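Local coordinates for CRISPR protein (PDB 4MJK), which probably serves as the Cas5 subunit of an archaeal type I-A Cascade, the CRISPR RNA-guided interference complex, at residues Ser175-Phe180 with Phe237-Cys242; Ser22-Ser27 with Val200-Phe205; Ser60-Asn65 with Leu132-Glu137. All blocks are in the same frame, centred on the assembly; numbering follows the deposited sequence.

Contact 1: Ser175-Phe180 with Phe237-Cys242; sequences STDYSF and FSTPEC
Thr176 and Cys242 face each other as an antiparallel hydrogen-bonded pair. Thr176 N gives its hydrogen to Cys242 O at 3.0 Å, and Cys242 N returns one to Thr176 O at 3.1 Å. Weaker CA-H...O contacts flank them, Ser175 CA to Cys242 O and Glu241 CA to Thr176 O. With OG1 anti to its own N (chi1 -174°), Thr176 uses the hydroxyl in an ST turn: it accepts from Tyr178 N at 3.1 Å and also bonds Val259 O. Past the ladder the backbones part, and one water joins them. It donates to Asp177 O (2.7 Å) and to Pro240 O (2.9 Å), and accepts from Thr239 OG1 at 3.3 Å. Asp177 CB comes close to Pro240 O, while the carboxylate, through OD1, forms a salt bridge with Lys72. On the face of the sheet that carries Thr176 and Cys242, Cys242 SG approaches the Phe180 ring obliquely, 3.7 Å from Phe180 CE1, and touches Thr176 CG2. Within these segments strand 174-176 joins 241-246 through one reciprocal pair, and beyond it the polar groups turn to water, Val259 and Lys72, implying a join held by backbone bonds and solvent more than by side-chain charge.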
ATOM      1  N   SER A 175      28.574  11.691  13.185  1.00 14.67           N
ATOM      2  CA  SER A 175      27.118  11.688  13.294  1.00 16.96           C
ATOM      3  C   SER A 175      26.530  11.178  11.973  1.00 18.87           C
ATOM      4  O   SER A 175      27.090  11.422  10.906  1.00 17.90           O
ATOM      5  CB  SER A 175      26.587  13.078  13.622  1.00 19.65           C
ATOM      6  OG  SER A 175      26.950  13.979  12.596  1.00 29.66           O
ATOM      7  N   THR A 176      25.425  10.448  12.046  1.00 16.08           N
ATOM      8  CA  THR A 176      24.801   9.890  10.840  1.00 16.04           C
ATOM      9  C   THR A 176      23.298   9.876  11.003  1.00 13.15           C
ATOM     10  O   THR A 176      22.791   9.729  12.113  1.00 14.97           O
ATOM     11  CB  THR A 176      25.320   8.457  10.477  1.00 16.97           C
ATOM     12  OG1 THR A 176      24.763   8.038   9.218  1.00 13.02           O
ATOM     13  CG2 THR A 176      24.946   7.431  11.545  1.00 14.93           C
ATOM     14  N   ASP A 177      22.589  10.084   9.903  1.00 12.88           N
ATOM     15  CA  ASP A 177      21.148   9.901   9.892  1.00 14.05           C
ATOM     16  C   ASP A 177      20.764   8.793   8.908  1.00 11.38           C
ATOM     17  O   ASP A 177      19.597   8.645   8.560  1.00 12.38           O
ATOM     18  CB  ASP A 177      20.396  11.221   9.627  1.00 15.01           C
ATOM     19  CG  ASP A 177      20.822  11.907   8.354  1.00 16.93           C
ATOM     20  OD1 ASP A 177      21.459  11.279   7.504  1.00 17.69           O
ATOM     21  OD2 ASP A 177      20.493  13.096   8.181  1.00 26.92           O
ATOM     22  N   TYR A 178      21.758   8.004   8.491  1.00 11.59           N
ATOM     23  CA  TYR A 178      21.514   6.794   7.693  1.00 11.21           C
ATOM     24  C   TYR A 178      21.604   5.524   8.518  1.00 11.49           C
ATOM     25  O   TYR A 178      22.359   5.463   9.496  1.00  9.97           O
ATOM     26  CB  TYR A 178      22.548   6.675   6.586  1.00 11.40           C
ATOM     27  CG  TYR A 178      22.353   7.635   5.449  1.00 10.93           C
ATOM     28  CD1 TYR A 178      22.955   8.886   5.471  1.00 10.82           C
ATOM     29  CD2 TYR A 178      21.593   7.280   4.345  1.00 10.27           C
ATOM     30  CE1 TYR A 178      22.804   9.778   4.425  1.00 13.19           C
ATOM     31  CE2 TYR A 178      21.421   8.162   3.291  1.00 13.36           C
ATOM     32  CZ  TYR A 178      22.042   9.409   3.338  1.00 12.95           C
ATOM     33  OH  TYR A 178      21.891  10.288   2.306  1.00 16.91           O
ATOM     34  N   SER A 179      20.876   4.494   8.090  1.00  9.55           N
ATOM     35  CA  SER A 179      21.013   3.176   8.685  1.00  9.32           C
ATOM     36  C   SER A 179      22.475   2.743   8.634  1.00  9.87           C
ATOM     37  O   SER A 179      23.249   3.222   7.798  1.00 11.29           O
ATOM     38  CB  SER A 179      20.122   2.161   7.940  1.00  9.86           C
ATOM     39  OG  SER A 179      20.606   1.940   6.615  1.00  8.94           O
ATOM     40  N   PHE A 180      22.865   1.835   9.524  1.00 10.42           N
ATOM     41  CA  PHE A 180      24.228   1.337   9.515  1.00 10.32           C
ATOM     42  C   PHE A 180      24.321  -0.057  10.104  1.00 11.54           C
ATOM     43  O   PHE A 180      23.525  -0.432  10.956  1.00 11.02           O
ATOM     44  CB  PHE A 180      25.143   2.283  10.288  1.00 11.69           C
ATOM     45  CG  PHE A 180      24.692   2.551  11.702  1.00 13.25           C
ATOM     46  CD1 PHE A 180      23.803   3.591  11.979  1.00 10.46           C
ATOM     47  CD2 PHE A 180      25.167   1.772  12.759  1.00 12.75           C
ATOM     48  CE1 PHE A 180      23.398   3.853  13.268  1.00 11.14           C
ATOM     49  CE2 PHE A 180      24.766   2.031  14.066  1.00 10.78           C
ATOM     50  CZ  PHE A 180      23.876   3.066  14.316  1.00 14.72           C
ATOM     51  N   PHE A 237       9.473  16.830  10.432  1.00 24.86           N
ATOM     52  CA  PHE A 237      10.534  17.804  10.707  1.00 27.05           C
ATOM     53  C   PHE A 237      11.726  17.241  11.483  1.00 29.76           C
ATOM     54  O   PHE A 237      12.773  17.880  11.561  1.00 32.09           O
ATOM     55  CB  PHE A 237       9.978  19.044  11.417  1.00 22.20           C
ATOM     56  CG  PHE A 237       8.909  19.750  10.639  1.00 20.81           C
ATOM     57  CD1 PHE A 237       9.176  20.245   9.374  1.00 24.99           C
ATOM     58  CD2 PHE A 237       7.642  19.906  11.160  1.00 25.47           C
ATOM     59  CE1 PHE A 237       8.188  20.907   8.638  1.00 25.40           C
ATOM     60  CE2 PHE A 237       6.647  20.555  10.429  1.00 28.69           C
ATOM     61  CZ  PHE A 237       6.931  21.053   9.163  1.00 23.47           C
ATOM     62  N   SER A 238      11.579  16.050  12.047  1.00 30.61           N
ATOM     63  CA  SER A 238      12.674  15.468  12.823  1.00 33.60           C
ATOM     64  C   SER A 238      13.275  14.246  12.138  1.00 29.78           C
ATOM     65  O   SER A 238      12.687  13.169  12.157  1.00 30.91           O
ATOM     66  CB  SER A 238      12.193  15.086  14.223  1.00 36.01           C
ATOM     67  OG  SER A 238      11.166  14.104  14.142  1.00 41.60           O
ATOM     68  N   THR A 239      14.442  14.420  11.531  1.00 27.44           N
ATOM     69  CA  THR A 239      15.190  13.300  10.977  1.00 27.01           C
ATOM     70  C   THR A 239      15.979  12.575  12.086  1.00 21.60           C
ATOM     71  O   THR A 239      16.762  13.193  12.809  1.00 21.11           O
ATOM     72  CB  THR A 239      16.134  13.786   9.865  1.00 30.53           C
ATOM     73  OG1 THR A 239      17.121  12.785   9.590  1.00 31.81           O
ATOM     74  CG2 THR A 239      16.840  15.054  10.296  1.00 35.52           C
ATOM     75  N   PRO A 240      15.747  11.266  12.253  1.00 19.45           N
ATOM     76  CA  PRO A 240      16.514  10.560  13.288  1.00 15.30           C
ATOM     77  C   PRO A 240      18.018  10.725  13.077  1.00 16.81           C
ATOM     78  O   PRO A 240      18.505  10.682  11.949  1.00 12.23           O
ATOM     79  CB  PRO A 240      16.090   9.103  13.091  1.00 15.75           C
ATOM     80  CG  PRO A 240      14.668   9.225  12.583  1.00 16.20           C
ATOM     81  CD  PRO A 240      14.722  10.399  11.641  1.00 16.78           C
ATOM     82  N   GLU A 241      18.746  10.926  14.168  1.00 14.78           N
ATOM     83  CA  GLU A 241      20.179  11.147  14.078  1.00 15.80           C
ATOM     84  C   GLU A 241      20.870  10.511  15.280  1.00 13.89           C
ATOM     85  O   GLU A 241      20.328  10.513  16.383  1.00 13.71           O
ATOM     86  CB  GLU A 241      20.471  12.654  14.054  1.00 17.72           C
ATOM     87  CG  GLU A 241      21.906  13.007  13.736  1.00 20.83           C
ATOM     88  CD  GLU A 241      22.109  14.511  13.598  1.00 33.64           C
ATOM     89  OE1 GLU A 241      21.127  15.270  13.769  1.00 35.83           O
ATOM     90  OE2 GLU A 241      23.249  14.934  13.316  1.00 37.92           O
ATOM     91  N   CYS A 242      22.058   9.957  15.066  1.00 12.30           N
ATOM     92  CA  CYS A 242      22.843   9.469  16.192  1.00 14.70           C
ATOM     93  C   CYS A 242      24.339   9.702  16.042  1.00 16.47           C
ATOM     94  O   CYS A 242      24.858   9.921  14.937  1.00 13.92           O
ATOM     95  CB  CYS A 242      22.557   8.000  16.456  1.00 16.47           C
ATOM     96  SG  CYS A 242      23.047   6.994  15.102  1.00 23.27           S
TER
HETATM   97  O   HOH W   1      17.288   9.512   9.577  1.00 12.99           O

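Contact 2: Ser22-Ser27 with Val200-Phe205; sequences SKTSPS and VYLNPF
Val200 meets Ser25 through both of its backbone polar atoms. Val200 N donates to Ser25 OG at 2.8 Å and nearly straight (171°), while Val200 O accepts from Ser25 N at 2.9 Å. Ser25 OG lies beside its own N (chi1 -61°), and the one serine therefore closes a ring of two bonds in which its side chain replaces a backbone carbonyl. An alanine here would lose OG and would probably leave Val200 N without its acceptor in this contact. Val200 CG1 reaches over to Lys23 O at 3.5 Å, a purely van der Waals touch. Tyr201 points away from the loop; its ring meets Trp71 and its hydroxyl bonds Glu199. At Leu202 the isobutyl end swings back, Leu202 CG lying 3.9 Å from Thr24 CG2, and the two side chains cross obliquely. Thr24 OG1 is meanwhile held by Ile18 O and Leu21 O, which would help hold CG2 turned to Leu202. Further on, Asn203 OD1 accepts from Phe205 N in an Asx turn. The loop 22-27, between strand 13-15 and helix 33-46, thus borders edge strand 196-202, which pairs with strand 225-231, while Leu202 also rests on Thr34 of helix 33-46.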
ATOM      1  N   SER A  22      15.188 -18.025   7.560  1.00 26.03           N
ATOM      2  CA  SER A  22      15.544 -18.169   8.970  1.00 24.73           C
ATOM      3  C   SER A  22      16.521 -17.105   9.463  1.00 26.88           C
ATOM      4  O   SER A  22      16.519 -16.759  10.642  1.00 28.48           O
ATOM      5  CB  SER A  22      16.166 -19.545   9.211  1.00 28.82           C
ATOM      6  OG  SER A  22      17.169 -19.795   8.233  1.00 34.05           O
ATOM      7  N   LYS A  23      17.372 -16.609   8.572  1.00 25.22           N
ATOM      8  CA  LYS A  23      18.390 -15.635   8.958  1.00 29.31           C
ATOM      9  C   LYS A  23      17.768 -14.277   9.298  1.00 29.37           C
ATOM     10  O   LYS A  23      18.056 -13.682  10.350  1.00 29.52           O
ATOM     11  CB  LYS A  23      19.411 -15.444   7.831  1.00 29.84           C
ATOM     12  CG  LYS A  23      20.246 -16.671   7.520  1.00 35.36           C
ATOM     13  CD  LYS A  23      20.858 -17.246   8.787  1.00 35.20           C
ATOM     14  CE  LYS A  23      21.830 -18.385   8.478  1.00 36.77           C
ATOM     15  NZ  LYS A  23      22.357 -19.005   9.725  1.00 44.19           N
ATOM     16  N   THR A  24      16.896 -13.816   8.408  1.00 21.19           N
ATOM     17  CA  THR A  24      16.357 -12.460   8.442  1.00 17.12           C
ATOM     18  C   THR A  24      15.303 -12.202   9.527  1.00 17.60           C
ATOM     19  O   THR A  24      14.675 -13.131  10.031  1.00 18.06           O
ATOM     20  CB  THR A  24      15.679 -12.159   7.100  1.00 18.21           C
ATOM     21  OG1 THR A  24      14.600 -13.088   6.894  1.00 19.66           O
ATOM     22  CG2 THR A  24      16.675 -12.277   5.945  1.00 17.62           C
ATOM     23  N   SER A  25      15.068 -10.928   9.849  1.00 15.17           N
ATOM     24  CA  SER A  25      13.913 -10.576  10.681  1.00 14.81           C
ATOM     25  C   SER A  25      12.661 -11.141  10.012  1.00 14.31           C
ATOM     26  O   SER A  25      12.646 -11.332   8.795  1.00 13.71           O
ATOM     27  CB  SER A  25      13.795  -9.049  10.854  1.00 12.20           C
ATOM     28  OG  SER A  25      14.952  -8.513  11.504  1.00 11.59           O
ATOM     29  N   PRO A  26      11.604 -11.410  10.797  1.00 15.29           N
ATOM     30  CA  PRO A  26      10.382 -12.017  10.236  1.00 15.64           C
ATOM     31  C   PRO A  26       9.462 -11.009   9.548  1.00 15.20           C
ATOM     32  O   PRO A  26       8.470 -11.402   8.920  1.00 13.65           O
ATOM     33  CB  PRO A  26       9.696 -12.634  11.463  1.00 18.23           C
ATOM     34  CG  PRO A  26      10.167 -11.795  12.607  1.00 23.03           C
ATOM     35  CD  PRO A  26      11.582 -11.365  12.270  1.00 17.60           C
ATOM     36  N   SER A  27       9.776  -9.723   9.704  1.00 15.96           N
ATOM     37  CA  SER A  27       9.117  -8.645   8.962  1.00 14.85           C
ATOM     38  C   SER A  27      10.126  -7.499   8.820  1.00 16.76           C
ATOM     39  O   SER A  27      11.164  -7.492   9.493  1.00 13.87           O
ATOM     40  CB  SER A  27       7.868  -8.173   9.691  1.00 15.80           C
ATOM     41  OG  SER A  27       8.201  -7.712  10.987  1.00 21.57           O
ATOM     42  N   VAL A 200      17.412  -7.365  11.039  1.00  9.26           N
ATOM     43  CA  VAL A 200      18.422  -8.306  10.536  1.00 10.92           C
ATOM     44  C   VAL A 200      18.168  -8.642   9.080  1.00 12.50           C
ATOM     45  O   VAL A 200      17.062  -9.074   8.728  1.00 12.66           O
ATOM     46  CB  VAL A 200      18.459  -9.620  11.351  1.00 13.94           C
ATOM     47  CG1 VAL A 200      19.514 -10.574  10.774  1.00 12.67           C
ATOM     48  CG2 VAL A 200      18.731  -9.311  12.827  1.00 15.00           C
ATOM     49  N   TYR A 201      19.191  -8.445   8.244  1.00 12.15           N
ATOM     50  CA  TYR A 201      19.084  -8.640   6.792  1.00 13.33           C
ATOM     51  C   TYR A 201      20.089  -9.679   6.310  1.00 14.26           C
ATOM     52  O   TYR A 201      21.051  -9.981   7.009  1.00 13.19           O
ATOM     53  CB  TYR A 201      19.429  -7.338   6.055  1.00 12.14           C
ATOM     54  CG  TYR A 201      18.569  -6.132   6.396  1.00 10.12           C
ATOM     55  CD1 TYR A 201      19.120  -5.010   7.007  1.00 10.74           C
ATOM     56  CD2 TYR A 201      17.212  -6.114   6.096  1.00 11.40           C
ATOM     57  CE1 TYR A 201      18.341  -3.906   7.316  1.00 11.46           C
ATOM     58  CE2 TYR A 201      16.421  -5.018   6.403  1.00 10.21           C
ATOM     59  CZ  TYR A 201      16.992  -3.911   7.011  1.00 10.90           C
ATOM     60  OH  TYR A 201      16.216  -2.808   7.326  1.00 12.19           O
ATOM     61  N   LEU A 202      19.890 -10.194   5.096  1.00 14.44           N
ATOM     62  CA  LEU A 202      20.973 -10.861   4.377  1.00 14.41           C
ATOM     63  C   LEU A 202      22.150  -9.893   4.161  1.00 16.77           C
ATOM     64  O   LEU A 202      21.969  -8.712   3.818  1.00 13.73           O
ATOM     65  CB  LEU A 202      20.480 -11.443   3.044  1.00 16.62           C
ATOM     66  CG  LEU A 202      19.382 -12.515   3.127  1.00 17.54           C
ATOM     67  CD1 LEU A 202      18.903 -12.949   1.742  1.00 18.02           C
ATOM     68  CD2 LEU A 202      19.853 -13.729   3.941  1.00 19.99           C
ATOM     69  N   ASN A 203      23.360 -10.393   4.382  1.00 16.85           N
ATOM     70  CA  ASN A 203      24.561  -9.573   4.283  1.00 18.09           C
ATOM     71  C   ASN A 203      24.823  -9.166   2.831  1.00 18.50           C
ATOM     72  O   ASN A 203      24.945 -10.022   1.957  1.00 18.90           O
ATOM     73  CB  ASN A 203      25.746 -10.351   4.885  1.00 19.52           C
ATOM     74  CG  ASN A 203      27.034  -9.555   4.913  1.00 23.09           C
ATOM     75  OD1 ASN A 203      27.063  -8.373   4.590  1.00 22.35           O
ATOM     76  ND2 ASN A 203      28.114 -10.209   5.314  1.00 28.83           N
ATOM     77  N   PRO A 204      24.883  -7.851   2.552  1.00 18.84           N
ATOM     78  CA  PRO A 204      25.078  -7.475   1.146  1.00 20.07           C
ATOM     79  C   PRO A 204      26.555  -7.448   0.752  1.00 21.11           C
ATOM     80  O   PRO A 204      26.869  -7.285  -0.421  1.00 26.01           O
ATOM     81  CB  PRO A 204      24.505  -6.060   1.093  1.00 18.70           C
ATOM     82  CG  PRO A 204      24.808  -5.499   2.461  1.00 18.09           C
ATOM     83  CD  PRO A 204      24.661  -6.676   3.417  1.00 19.79           C
ATOM     84  N   PHE A 205      27.445  -7.577   1.726  1.00 20.39           N
ATOM     85  CA  PHE A 205      28.874  -7.464   1.467  1.00 23.54           C
ATOM     86  C   PHE A 205      29.436  -8.815   1.070  1.00 26.38           C
ATOM     87  O   PHE A 205      29.255  -9.806   1.777  1.00 31.65           O
ATOM     88  CB  PHE A 205      29.601  -6.917   2.689  1.00 21.78           C
ATOM     89  CG  PHE A 205      29.123  -5.569   3.107  1.00 22.61           C
ATOM     90  CD1 PHE A 205      29.293  -4.473   2.273  1.00 23.21           C
ATOM     91  CD2 PHE A 205      28.489  -5.390   4.317  1.00 22.45           C
ATOM     92  CE1 PHE A 205      28.838  -3.223   2.640  1.00 20.23           C
ATOM     93  CE2 PHE A 205      28.025  -4.139   4.687  1.00 26.66           C
ATOM     94  CZ  PHE A 205      28.206  -3.058   3.846  1.00 21.83           C
TER

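Contact 3: Ser60-Asn65 with Leu132-Glu137; sequences SELGEN and LVFKEE
The Phe134 ring presents its edge to helix 58-65. Leu62 O lies in the ring plane, 3.7 Å from Phe134 CE1, and Asn65 O sits near that plane, 3.6 Å from Phe134 CD1, so two backbone carbonyls face the slightly positive rim hydrogens. Leu62 CD2 adds an apolar touch to Phe134 CE1 at 4.2 Å. The first torsion (chi1 -65°) sets Phe134 CG beside its own N, and the ring turns its CD1-CE1 edge to the two carbonyls. The other flat pair, the Asn65 amide and the Glu136 carboxylate, cross with their planes 81° apart. Their ND2-OE2 approach is too close and poorly angled for a sound hydrogen bond, and the placing of these two side-chain ends is doubtful.

The firm polar link is in the backbone: Lys135 N donates to Asn65 O at 2.8 Å. The same oxygen takes a CA-H...O contact from Phe134 CA at 3.3 Å, so the Asn65 carbonyl receives one hydrogen bond and one weaker contact from neighbouring residues. The Lys135 chain is bent at its third torsion, and its NZ lies 3.7 Å from Glu64 O; its charge would probably be drawn to that carbonyl.

Helix 60-65 runs at 82° to strand 132-134, their axes 8.8 Å apart at closest. The chain leads directly on into edge strand 66-73, which pairs with 127-134 through Val133 to Leu67 and Ala68; Phe134 rests on Leu66, and Leu62 reaches Val40 of helix 33-46.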
ATOM      1  N   SER A  60      26.239 -10.495  -7.172  1.00 29.09           N
ATOM      2  CA  SER A  60      27.432 -10.860  -6.423  1.00 32.78           C
ATOM      3  C   SER A  60      28.603  -9.964  -6.820  1.00 31.33           C
ATOM      4  O   SER A  60      29.468  -9.670  -5.993  1.00 32.41           O
ATOM      5  CB  SER A  60      27.776 -12.347  -6.583  1.00 35.49           C
ATOM      6  OG  SER A  60      28.399 -12.605  -7.827  1.00 40.69           O
ATOM      7  N   GLU A  61      28.620  -9.512  -8.072  1.00 27.67           N
ATOM      8  CA  GLU A  61      29.637  -8.562  -8.520  1.00 30.36           C
ATOM      9  C   GLU A  61      29.482  -7.217  -7.800  1.00 28.85           C
ATOM     10  O   GLU A  61      30.461  -6.604  -7.388  1.00 27.48           O
ATOM     11  CB  GLU A  61      29.544  -8.332 -10.029  1.00 35.92           C
ATOM     12  CG  GLU A  61      29.621  -9.591 -10.879  1.00 43.55           C
ATOM     13  CD  GLU A  61      29.669  -9.288 -12.370  1.00 49.50           C
ATOM     14  OE1 GLU A  61      29.388  -8.130 -12.757  1.00 48.87           O
ATOM     15  OE2 GLU A  61      29.994 -10.211 -13.153  1.00 55.12           O
ATOM     16  N   LEU A  62      28.245  -6.754  -7.662  1.00 24.80           N
ATOM     17  CA  LEU A  62      28.000  -5.515  -6.943  1.00 23.45           C
ATOM     18  C   LEU A  62      28.459  -5.658  -5.497  1.00 20.20           C
ATOM     19  O   LEU A  62      29.098  -4.760  -4.950  1.00 22.60           O
ATOM     20  CB  LEU A  62      26.519  -5.154  -6.989  1.00 21.04           C
ATOM     21  CG  LEU A  62      26.023  -4.731  -8.367  1.00 23.93           C
ATOM     22  CD1 LEU A  62      24.497  -4.637  -8.374  1.00 22.62           C
ATOM     23  CD2 LEU A  62      26.665  -3.412  -8.766  1.00 22.36           C
ATOM     24  N   GLY A  63      28.142  -6.798  -4.894  1.00 21.42           N
ATOM     25  CA  GLY A  63      28.452  -7.037  -3.501  1.00 24.48           C
ATOM     26  C   GLY A  63      29.939  -7.084  -3.226  1.00 25.67           C
ATOM     27  O   GLY A  63      30.390  -6.702  -2.149  1.00 24.83           O
ATOM     28  N   GLU A  64      30.712  -7.556  -4.198  1.00 27.85           N
ATOM     29  CA  GLU A  64      32.161  -7.601  -4.037  1.00 27.22           C
ATOM     30  C   GLU A  64      32.770  -6.201  -4.074  1.00 24.68           C
ATOM     31  O   GLU A  64      33.786  -5.936  -3.434  1.00 25.31           O
ATOM     32  CB  GLU A  64      32.792  -8.506  -5.107  1.00 33.24           C
ATOM     33  CG  GLU A  64      32.502  -9.988  -4.893  1.00 36.48           C
ATOM     34  CD  GLU A  64      32.800 -10.848  -6.118  1.00 43.60           C
ATOM     35  OE1 GLU A  64      33.140 -10.293  -7.187  1.00 45.28           O
ATOM     36  OE2 GLU A  64      32.681 -12.088  -6.008  1.00 45.96           O
ATOM     37  N   ASN A  65      32.147  -5.299  -4.815  1.00 23.35           N
ATOM     38  CA  ASN A  65      32.663  -3.939  -4.913  1.00 24.41           C
ATOM     39  C   ASN A  65      32.035  -2.972  -3.902  1.00 20.45           C
ATOM     40  O   ASN A  65      32.440  -1.812  -3.804  1.00 18.67           O
ATOM     41  CB  ASN A  65      32.488  -3.400  -6.336  1.00 26.53           C
ATOM     42  CG  ASN A  65      33.361  -4.130  -7.348  1.00 38.10           C
ATOM     43  OD1 ASN A  65      32.860  -4.727  -8.305  1.00 42.37           O
ATOM     44  ND2 ASN A  65      34.679  -4.087  -7.136  1.00 32.60           N
ATOM     45  N   LEU A 132      24.952   4.624  -1.353  1.00 10.39           N
ATOM     46  CA  LEU A 132      25.792   3.469  -1.626  1.00 12.25           C
ATOM     47  C   LEU A 132      27.205   3.951  -1.913  1.00 15.32           C
ATOM     48  O   LEU A 132      27.395   5.010  -2.529  1.00 15.77           O
ATOM     49  CB  LEU A 132      25.268   2.676  -2.833  1.00 14.37           C
ATOM     50  CG  LEU A 132      24.099   1.711  -2.556  1.00 15.70           C
ATOM     51  CD1 LEU A 132      22.843   2.492  -2.221  1.00 13.05           C
ATOM     52  CD2 LEU A 132      23.848   0.784  -3.747  1.00 18.23           C
ATOM     53  N   VAL A 133      28.192   3.184  -1.462  1.00 14.18           N
ATOM     54  CA  VAL A 133      29.586   3.505  -1.757  1.00 15.83           C
ATOM     55  C   VAL A 133      30.225   2.266  -2.375  1.00 15.05           C
ATOM     56  O   VAL A 133      30.075   1.177  -1.838  1.00 15.99           O
ATOM     57  CB  VAL A 133      30.384   3.906  -0.482  1.00 15.14           C
ATOM     58  CG1 VAL A 133      31.861   4.175  -0.841  1.00 18.31           C
ATOM     59  CG2 VAL A 133      29.761   5.140   0.201  1.00 14.97           C
ATOM     60  N   PHE A 134      30.917   2.431  -3.504  1.00 17.27           N
ATOM     61  CA  PHE A 134      31.638   1.331  -4.148  1.00 17.59           C
ATOM     62  C   PHE A 134      33.146   1.601  -4.247  1.00 21.18           C
ATOM     63  O   PHE A 134      33.582   2.747  -4.283  1.00 21.85           O
ATOM     64  CB  PHE A 134      31.086   1.069  -5.552  1.00 19.23           C
ATOM     65  CG  PHE A 134      29.667   0.575  -5.564  1.00 19.64           C
ATOM     66  CD1 PHE A 134      29.389  -0.773  -5.401  1.00 20.37           C
ATOM     67  CD2 PHE A 134      28.612   1.458  -5.743  1.00 18.65           C
ATOM     68  CE1 PHE A 134      28.076  -1.239  -5.416  1.00 21.44           C
ATOM     69  CE2 PHE A 134      27.294   1.005  -5.755  1.00 16.86           C
ATOM     70  CZ  PHE A 134      27.027  -0.338  -5.592  1.00 16.62           C
ATOM     71  N   LYS A 135      33.933   0.530  -4.317  1.00 21.50           N
ATOM     72  CA  LYS A 135      35.387   0.649  -4.393  1.00 27.52           C
ATOM     73  C   LYS A 135      35.789   1.340  -5.694  1.00 34.17           C
ATOM     74  O   LYS A 135      36.784   2.070  -5.735  1.00 35.10           O
ATOM     75  CB  LYS A 135      36.035  -0.730  -4.299  1.00 27.67           C
ATOM     76  CG  LYS A 135      37.430  -0.732  -3.707  1.00 39.56           C
ATOM     77  CD  LYS A 135      37.923  -2.163  -3.559  1.00 40.44           C
ATOM     78  CE  LYS A 135      36.767  -3.077  -3.170  1.00 33.57           C
ATOM     79  NZ  LYS A 135      37.170  -4.511  -3.165  1.00 45.92           N
ATOM     80  N   GLU A 136      35.020   1.099  -6.753  1.00 32.38           N
ATOM     81  CA  GLU A 136      35.142   1.885  -7.986  1.00 38.69           C
ATOM     82  C   GLU A 136      33.786   2.048  -8.657  1.00 35.49           C
ATOM     83  O   GLU A 136      32.790   1.523  -8.176  1.00 36.96           O
ATOM     84  CB  GLU A 136      36.106   1.232  -8.968  1.00 39.06           C
ATOM     85  CG  GLU A 136      35.594  -0.057  -9.549  1.00 39.70           C
ATOM     86  CD  GLU A 136      36.166  -1.260  -8.843  1.00 42.62           C
ATOM     87  OE1 GLU A 136      37.383  -1.255  -8.552  1.00 44.56           O
ATOM     88  OE2 GLU A 136      35.401  -2.211  -8.573  1.00 46.37           O
ATOM     89  N   GLU A 137      33.749   2.770  -9.771  1.00 39.09           N
ATOM     90  CA  GLU A 137      32.497   2.955 -10.501  1.00 41.87           C
ATOM     91  C   GLU A 137      31.903   1.606 -10.907  1.00 42.44           C
ATOM     92  O   GLU A 137      32.334   0.996 -11.885  1.00 47.54           O
ATOM     93  CB  GLU A 137      32.711   3.845 -11.727  1.00 45.93           C
ATOM     94  CG  GLU A 137      33.035   5.293 -11.380  1.00 47.14           C
ATOM     95  CD  GLU A 137      33.372   6.139 -12.598  1.00 55.76           C
ATOM     96  OE1 GLU A 137      34.570   6.440 -12.803  1.00 57.89           O
ATOM     97  OE2 GLU A 137      32.439   6.506 -13.347  1.00 53.63           O
TER

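Overall arrangement
The three contacts tie different parts of one Cas5-like chain and do not touch one another. Contacts 2 and 3 come nearest, about 3 Å between closest atoms and 19 Å between centres; Gly63 of contact 3 is hydrogen-bonded through its backbone to Glu206, just beyond contact 2, and helix 33-46 packs against both. Contact 1 lies apart, its centre 21 Å from contact 2 and 24 Å from contact 3. Trp71 of strand 66-73 bridges contacts 1 and 2, bonding Ser179 and meeting the Tyr201 ring. In sequence, contact 3 falls within the span of contact 2, whose segments alternate with those of contact 1. No ligand site is identified at any of them.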